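Side-chain contacts in inactive poly [ADP-ribose] polymerase RCD1 (Arabidopsis thaliana, PDB 5NGO), which is a radical-induced cell death protein with a PARP-type domain classed as inactive, bound by the downy mildew effector HaRxL106 in suppressing plant immunity: residues 34-37 with 38-41; 167-170 with 171-174; 14-17 with 18-22. All blocks are in the same frame, centred on the assembly; numbering follows the deposited sequence.

In the fold
All three contacts are local and none touches another. Interaction 1 forms the start of helix 37-57 and is mainly a surface contact, with buried Ala39 as its inner residue. Interactions 2 and 3 are partly buried. Interaction 2 is the loop that runs into strand 174-182, with Ile174 its first residue, and packs on helix 37-57 through Thr172 and His173; interaction 3 covers the end of helix 9-19 and the turn after it. Centres of interactions 1 and 2 lie about 17 Å apart; interaction 3 sits about 27 Å from either. Chemistry follows place: a hydroxyl accepts from the amide at the helix start, whereas in interactions 2 and 3 threonine hydroxyls donate to backbone carbonyls.

Interaction 1 (34-37 with 38-41); sequences FSSE and IAEA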
loop_
_atom_site.group_PDB
_atom_site.type_symbol
_atom_site.label_atom_id
_atom_site.label_comp_id
_atom_site.label_asym_id
_atom_site.label_seq_id
_atom_site.Cartn_x
_atom_site.Cartn_y
_atom_site.Cartn_z
ATOM N N PHE A 34 3.629 10.198 -9.035
ATOM C CA PHE A 34 4.513 11.158 -8.401
ATOM C C PHE A 34 5.813 11.316 -9.167
ATOM O O PHE A 34 6.445 10.323 -9.434
ATOM C CB PHE A 34 4.975 10.627 -7.053
ATOM C CG PHE A 34 3.878 10.471 -6.028
ATOM C CD1 PHE A 34 3.421 11.579 -5.321
ATOM C CD2 PHE A 34 3.326 9.227 -5.737
ATOM C CE1 PHE A 34 2.432 11.448 -4.346
ATOM C CE2 PHE A 34 2.326 9.091 -4.787
ATOM C CZ PHE A 34 1.870 10.208 -4.092
ATOM N N SER A 35 6.148 12.529 -9.575
ATOM C CA SER A 35 7.267 12.768 -10.452
ATOM C C SER A 35 7.975 13.991 -9.920
ATOM O O SER A 35 7.546 15.116 -10.140
ATOM C CB SER A 35 6.844 12.987 -11.922
ATOM O OG SER A 35 8.015 13.049 -12.712
ATOM N N SER A 36 9.074 13.783 -9.222
ATOM C CA SER A 36 9.881 14.840 -8.631
ATOM C C SER A 36 11.250 14.314 -8.247
ATOM O O SER A 36 11.471 13.115 -8.259
ATOM C CB SER A 36 9.214 15.395 -7.366
ATOM O OG SER A 36 9.172 14.460 -6.312
ATOM N N GLU A 37 12.153 15.209 -7.874
ATOM C CA GLU A 37 13.494 14.806 -7.475
ATOM C C GLU A 37 13.484 13.968 -6.199
ATOM O O GLU A 37 14.273 13.031 -6.066
ATOM C CB GLU A 37 14.418 15.990 -7.264
ATOM C CG GLU A 37 14.570 16.923 -8.427
ATOM C CD GLU A 37 15.638 17.960 -8.205
ATOM O OE1 GLU A 37 16.066 18.211 -7.033
ATOM O OE2 GLU A 37 16.052 18.523 -9.246
ATOM N N ILE A 38 12.576 14.296 -5.275
ATOM C CA ILE A 38 12.441 13.553 -4.032
ATOM C C ILE A 38 11.861 12.168 -4.285
ATOM O O ILE A 38 12.351 11.196 -3.725
ATOM C CB ILE A 38 11.606 14.319 -2.975
ATOM C CG1 ILE A 38 12.366 15.575 -2.531
ATOM C CG2 ILE A 38 11.337 13.446 -1.743
ATOM C CD1 ILE A 38 11.544 16.511 -1.673
ATOM N N ALA A 39 10.825 12.079 -5.121
ATOM C CA ALA A 39 10.266 10.778 -5.502
ATOM C C ALA A 39 11.307 9.884 -6.164
ATOM O O ALA A 39 11.367 8.718 -5.880
ATOM C CB ALA A 39 9.043 10.950 -6.391
ATOM N N GLU A 40 12.133 10.439 -7.026
ATOM C CA GLU A 40 13.257 9.697 -7.640
ATOM C C GLU A 40 14.268 9.212 -6.601
ATOM O O GLU A 40 14.674 8.045 -6.652
ATOM C CB GLU A 40 13.954 10.526 -8.713
ATOM C CG GLU A 40 13.078 10.702 -9.948
ATOM C CD GLU A 40 13.578 11.736 -10.951
ATOM O OE1 GLU A 40 14.719 12.261 -10.803
ATOM O OE2 GLU A 40 12.812 11.982 -11.914
ATOM N N ALA A 41 14.646 10.084 -5.662
ATOM C CA ALA A 41 15.560 9.687 -4.594
ATOM C C ALA A 41 14.937 8.611 -3.700
ATOM O O ALA A 41 15.622 7.669 -3.291
ATOM C CB ALA A 41 15.994 10.887 -3.766
HETATM O O HOH W 1 10.026 10.641 -13.231
#
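An N-cap begins helix 37-57, just after strand 28-33 of the PARP-type domain, with Ser36 as the capping residue. Its OG accepts from Ala39 N at 3.1 Å, and the N-H...O angle of 168° makes this a nearly straight bond. The hydroxyl is placed by chi1 of 67°, which sets OG between its own backbone N and carbonyl carbon and turns it to the first turn of the helix. The regular ladder starts at the same residue: Glu40 N donates to Ser36 O at 3.0 Å, followed by Ala41 N to Glu37 O. Ser36 thus grips the helix through both its hydroxyl and its carbonyl.

Phe34 CB meets Ala39 CB at 4.1 Å, while the phenyl ring leads away to Val77 and Met78 of helix 77-80 and to Pro176 and Val179 of strand 174-182. Ala39 also touches Met78, so the helix start is packed against the same neighbouring helix. On the outer side a water lies 3.2 Å from Ser35 OG and donates a weak bond to Glu40 OE2. The extended Glu40 side chain passes close to the carbonyl of the N-cap residue, its CG 3.4 Å from Ser36 O.

Interaction 2 (167-170 with 171-174); sequences NINM and NTHI
This is a polar turn contact in the loop between strands 162-165 and 174-182, gathered round the carbonyl oxygen of Asn169. His173 N donates to Asn169 O at 2.9 Å, nearly in line with the C=O bond (C=O...N angle 165°). The hydroxyl of Thr172 reaches the same oxygen from another direction: OG1 donates at 3.2 Å, with a C=O...O angle of 100° and the donor above the carbonyl plane. The first side-chain torsion brings OG1 in between the backbone N and carbonyl carbon of Thr172, where it can face Asn169. Thr172 N adds a weak bond.

The side chains of Asn169 and His173 also meet, Asn169 CB lying 3.1 Å from His173 CD2, with amide and imidazole planes 56° apart. Asn169 O itself sits in the ring plane at the imidazole edge. The amide of Asn169 has its polar partner elsewhere, ND2 bonding to Asn152, and His173 ND1 makes a weak bond to Ile129 O. Across the turn, a water donates to Ile168 O at 2.9 Å and accepts from Asn171 N at 2.8 Å, bridging the two segments. With a backbone N-H and a hydroxyl both bonded to it, Asn169 O is well satisfied: the OG1 bond holds the rotation of Thr172, while the His173 N bond holds the turn of the chain toward strand 174-182.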
loop_
_atom_site.group_PDB
_atom_site.type_symbol
_atom_site.label_atom_id
_atom_site.label_comp_id
_atom_site.label_asym_id
_atom_site.label_seq_id
_atom_site.Cartn_x
_atom_site.Cartn_y
_atom_site.Cartn_z
ATOM N N ASN A 167 6.181 -1.031 11.430
ATOM C CA ASN A 167 6.611 0.372 11.518
ATOM C C ASN A 167 8.070 0.581 11.134
ATOM O O ASN A 167 8.365 1.489 10.364
ATOM C CB ASN A 167 6.315 0.941 12.902
ATOM C CG ASN A 167 4.835 1.272 13.084
ATOM O OD1 ASN A 167 3.996 0.916 12.256
ATOM N ND2 ASN A 167 4.501 1.950 14.173
ATOM N N ILE A 168 8.945 -0.288 11.606
ATOM C CA ILE A 168 10.368 -0.249 11.273
ATOM C C ILE A 168 10.650 -0.276 9.753
ATOM O O ILE A 168 11.632 0.290 9.282
ATOM C CB ILE A 168 11.190 -1.371 11.997
ATOM C CG1 ILE A 168 10.716 -2.804 11.665
ATOM C CG2 ILE A 168 11.284 -1.134 13.494
ATOM C CD1 ILE A 168 11.802 -3.836 11.812
ATOM N N ASN A 169 9.769 -0.917 8.994
ATOM C CA ASN A 169 9.953 -1.101 7.558
ATOM C C ASN A 169 9.216 -0.072 6.696
ATOM O O ASN A 169 9.349 -0.111 5.479
ATOM C CB ASN A 169 9.485 -2.509 7.174
ATOM C CG ASN A 169 10.344 -3.616 7.795
ATOM O OD1 ASN A 169 11.505 -3.407 8.141
ATOM N ND2 ASN A 169 9.762 -4.798 7.944
ATOM N N MET A 170 8.467 0.862 7.298
ATOM C CA MET A 170 7.541 1.660 6.510
ATOM C C MET A 170 8.226 2.539 5.473
ATOM O O MET A 170 7.689 2.752 4.394
ATOM C CB MET A 170 6.617 2.500 7.391
ATOM C CG MET A 170 7.187 3.788 7.890
ATOM S SD MET A 170 5.922 4.783 8.732
ATOM C CE MET A 170 5.649 3.835 10.231
ATOM N N ASN A 171 9.418 3.037 5.794
ATOM C CA ASN A 171 10.148 3.917 4.880
ATOM C C ASN A 171 11.091 3.205 3.924
ATOM O O ASN A 171 11.447 3.780 2.893
ATOM C CB ASN A 171 10.898 4.993 5.664
ATOM C CG ASN A 171 9.955 6.039 6.253
ATOM O OD1 ASN A 171 8.922 6.337 5.677
ATOM N ND2 ASN A 171 10.291 6.578 7.418
ATOM N N THR A 172 11.472 1.973 4.241
ATOM C CA THR A 172 12.336 1.165 3.375
ATOM C C THR A 172 11.563 0.257 2.415
ATOM O O THR A 172 12.021 0.012 1.315
ATOM C CB THR A 172 13.261 0.270 4.245
ATOM O OG1 THR A 172 12.490 -0.380 5.258
ATOM C CG2 THR A 172 14.334 1.083 4.908
ATOM N N HIS A 173 10.402 -0.228 2.833
ATOM C CA HIS A 173 9.721 -1.344 2.164
ATOM C C HIS A 173 8.436 -0.915 1.415
ATOM O O HIS A 173 7.740 -1.783 0.882
ATOM C CB HIS A 173 9.399 -2.415 3.217
ATOM C CG HIS A 173 10.597 -3.187 3.689
ATOM N ND1 HIS A 173 10.976 -4.321 3.035
ATOM C CD2 HIS A 173 11.427 -3.077 4.760
ATOM C CE1 HIS A 173 12.028 -4.857 3.636
ATOM N NE2 HIS A 173 12.307 -4.125 4.695
ATOM N N ILE A 174 8.126 0.388 1.364
ATOM C CA ILE A 174 6.944 0.883 0.643
ATOM C C ILE A 174 7.317 2.067 -0.244
ATOM O O ILE A 174 7.865 3.041 0.244
ATOM C CB ILE A 174 5.815 1.333 1.609
ATOM C CG1 ILE A 174 5.421 0.188 2.533
ATOM C CG2 ILE A 174 4.588 1.824 0.809
ATOM C CD1 ILE A 174 4.478 0.580 3.646
HETATM O O HOH W 2 10.783 2.844 8.231
#

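Interaction 3 (14-17 with 18-22); sequences KMFA and VGTAS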
loop_
_atom_site.group_PDB
_atom_site.type_symbol
_atom_site.label_atom_id
_atom_site.label_comp_id
_atom_site.label_asym_id
_atom_site.label_seq_id
_atom_site.Cartn_x
_atom_site.Cartn_y
_atom_site.Cartn_z
ATOM N N LYS A 14 -7.161 0.178 -14.930
ATOM C CA LYS A 14 -7.793 -1.123 -15.137
ATOM C C LYS A 14 -7.768 -2.005 -13.887
ATOM O O LYS A 14 -8.787 -2.598 -13.541
ATOM C CB LYS A 14 -7.152 -1.851 -16.325
ATOM C CG LYS A 14 -7.799 -1.436 -17.642
ATOM C CD LYS A 14 -6.859 -1.305 -18.851
ATOM C CE LYS A 14 -7.385 -0.240 -19.816
ATOM N NZ LYS A 14 -7.122 -0.551 -21.249
ATOM N N MET A 15 -6.621 -2.084 -13.222
ATOM C CA MET A 15 -6.510 -2.759 -11.914
ATOM C C MET A 15 -7.556 -2.264 -10.912
ATOM O O MET A 15 -8.179 -3.064 -10.218
ATOM C CB MET A 15 -5.118 -2.560 -11.299
ATOM C CG MET A 15 -4.190 -3.767 -11.407
ATOM S SD MET A 15 -2.734 -3.551 -10.355
ATOM C CE MET A 15 -1.749 -2.454 -11.356
ATOM N N PHE A 16 -7.717 -0.950 -10.824
ATOM C CA PHE A 16 -8.667 -0.347 -9.891
ATOM C C PHE A 16 -10.125 -0.612 -10.295
ATOM O O PHE A 16 -10.973 -0.856 -9.429
ATOM C CB PHE A 16 -8.424 1.160 -9.776
ATOM C CG PHE A 16 -9.218 1.812 -8.684
ATOM C CD1 PHE A 16 -8.735 1.838 -7.388
ATOM C CD2 PHE A 16 -10.453 2.398 -8.951
ATOM C CE1 PHE A 16 -9.465 2.435 -6.370
ATOM C CE2 PHE A 16 -11.186 2.984 -7.926
ATOM C CZ PHE A 16 -10.689 3.002 -6.637
ATOM N N ALA A 17 -10.407 -0.557 -11.597
ATOM C CA ALA A 17 -11.771 -0.782 -12.109
ATOM C C ALA A 17 -12.241 -2.225 -11.896
ATOM O O ALA A 17 -13.335 -2.441 -11.372
ATOM C CB ALA A 17 -11.868 -0.405 -13.586
ATOM N N VAL A 18 -11.400 -3.203 -12.272
ATOM C CA VAL A 18 -11.757 -4.613 -12.094
ATOM C C VAL A 18 -11.834 -4.921 -10.591
ATOM O O VAL A 18 -12.754 -5.604 -10.148
ATOM C CB VAL A 18 -10.775 -5.586 -12.796
ATOM C CG1 VAL A 18 -10.708 -5.325 -14.295
ATOM C CG2 VAL A 18 -9.412 -5.560 -12.137
ATOM N N GLY A 19 -10.897 -4.379 -9.817
ATOM C CA GLY A 19 -10.832 -4.612 -8.382
ATOM C C GLY A 19 -11.888 -3.964 -7.526
ATOM O O GLY A 19 -11.999 -4.331 -6.371
ATOM N N THR A 20 -12.644 -2.996 -8.055
ATOM C CA THR A 20 -13.752 -2.362 -7.320
ATOM C C THR A 20 -15.116 -2.648 -7.945
ATOM O O THR A 20 -16.121 -2.033 -7.549
ATOM C CB THR A 20 -13.560 -0.818 -7.229
ATOM O OG1 THR A 20 -13.397 -0.268 -8.549
ATOM C CG2 THR A 20 -12.355 -0.475 -6.370
ATOM N N ALA A 21 -15.179 -3.583 -8.892
ATOM C CA ALA A 21 -16.433 -3.882 -9.633
ATOM C C ALA A 21 -17.613 -4.257 -8.731
ATOM O O ALA A 21 -18.742 -3.858 -8.990
ATOM C CB ALA A 21 -16.192 -4.988 -10.654
ATOM N N SER A 22 -17.342 -5.014 -7.668
ATOM C CA SER A 22 -18.366 -5.401 -6.684
ATOM C C SER A 22 -19.103 -4.238 -6.003
ATOM O O SER A 22 -20.189 -4.446 -5.476
ATOM C CB SER A 22 -17.771 -6.337 -5.609
ATOM O OG SER A 22 -16.559 -5.829 -5.024
#
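The Phe16 ring has the methyl of Thr20 over one face, a CH-pi contact at the C-terminal end of helix 9-19. Thr20 CG2 stands 4.0 Å from the ring centroid and 15° off the ring normal, displaced somewhat toward the rim, and its nearest ring atom is CZ at 3.9 Å. Phe16 CG stands opposite its own N across the CA-CB bond, which sends the ring to the body of the domain: it meets Trp66 edge-to-face and Phe182 with the two planes inclined, while Met123 of strand 121-129 and Val26 add apolar contacts. Val26 also touches Thr20, so this buried pair packs against a common neighbour.

The two branches of Thr20 have separate tasks. While the methyl covers the ring, OG1 turns back along the chain and donates to Phe16 O at 2.6 Å, with a C=O...O angle of 145° and the donor tilted from the carbonyl plane. Phe16 O thus takes the hydroxyl together with a weak bond from Thr20 N, which also makes a weak bond to Ala17 O.

Just before it, the helical pattern is still regular. Val18 N donates to Lys14 O with an N-H...O angle of 177°, and Gly19 N to Met15 O along a more bent path. The weak bonds of Thr20 N come just ahead of the 3-10 segment that starts at Ala21. Gly19, buried here, has a backbone hydrogen bond with Tyr107. On the exposed side, Val18 folds its branches back over the preceding turn, CG2 lying 3.3 Å from Lys14 O and 3.4 Å from Met15 O.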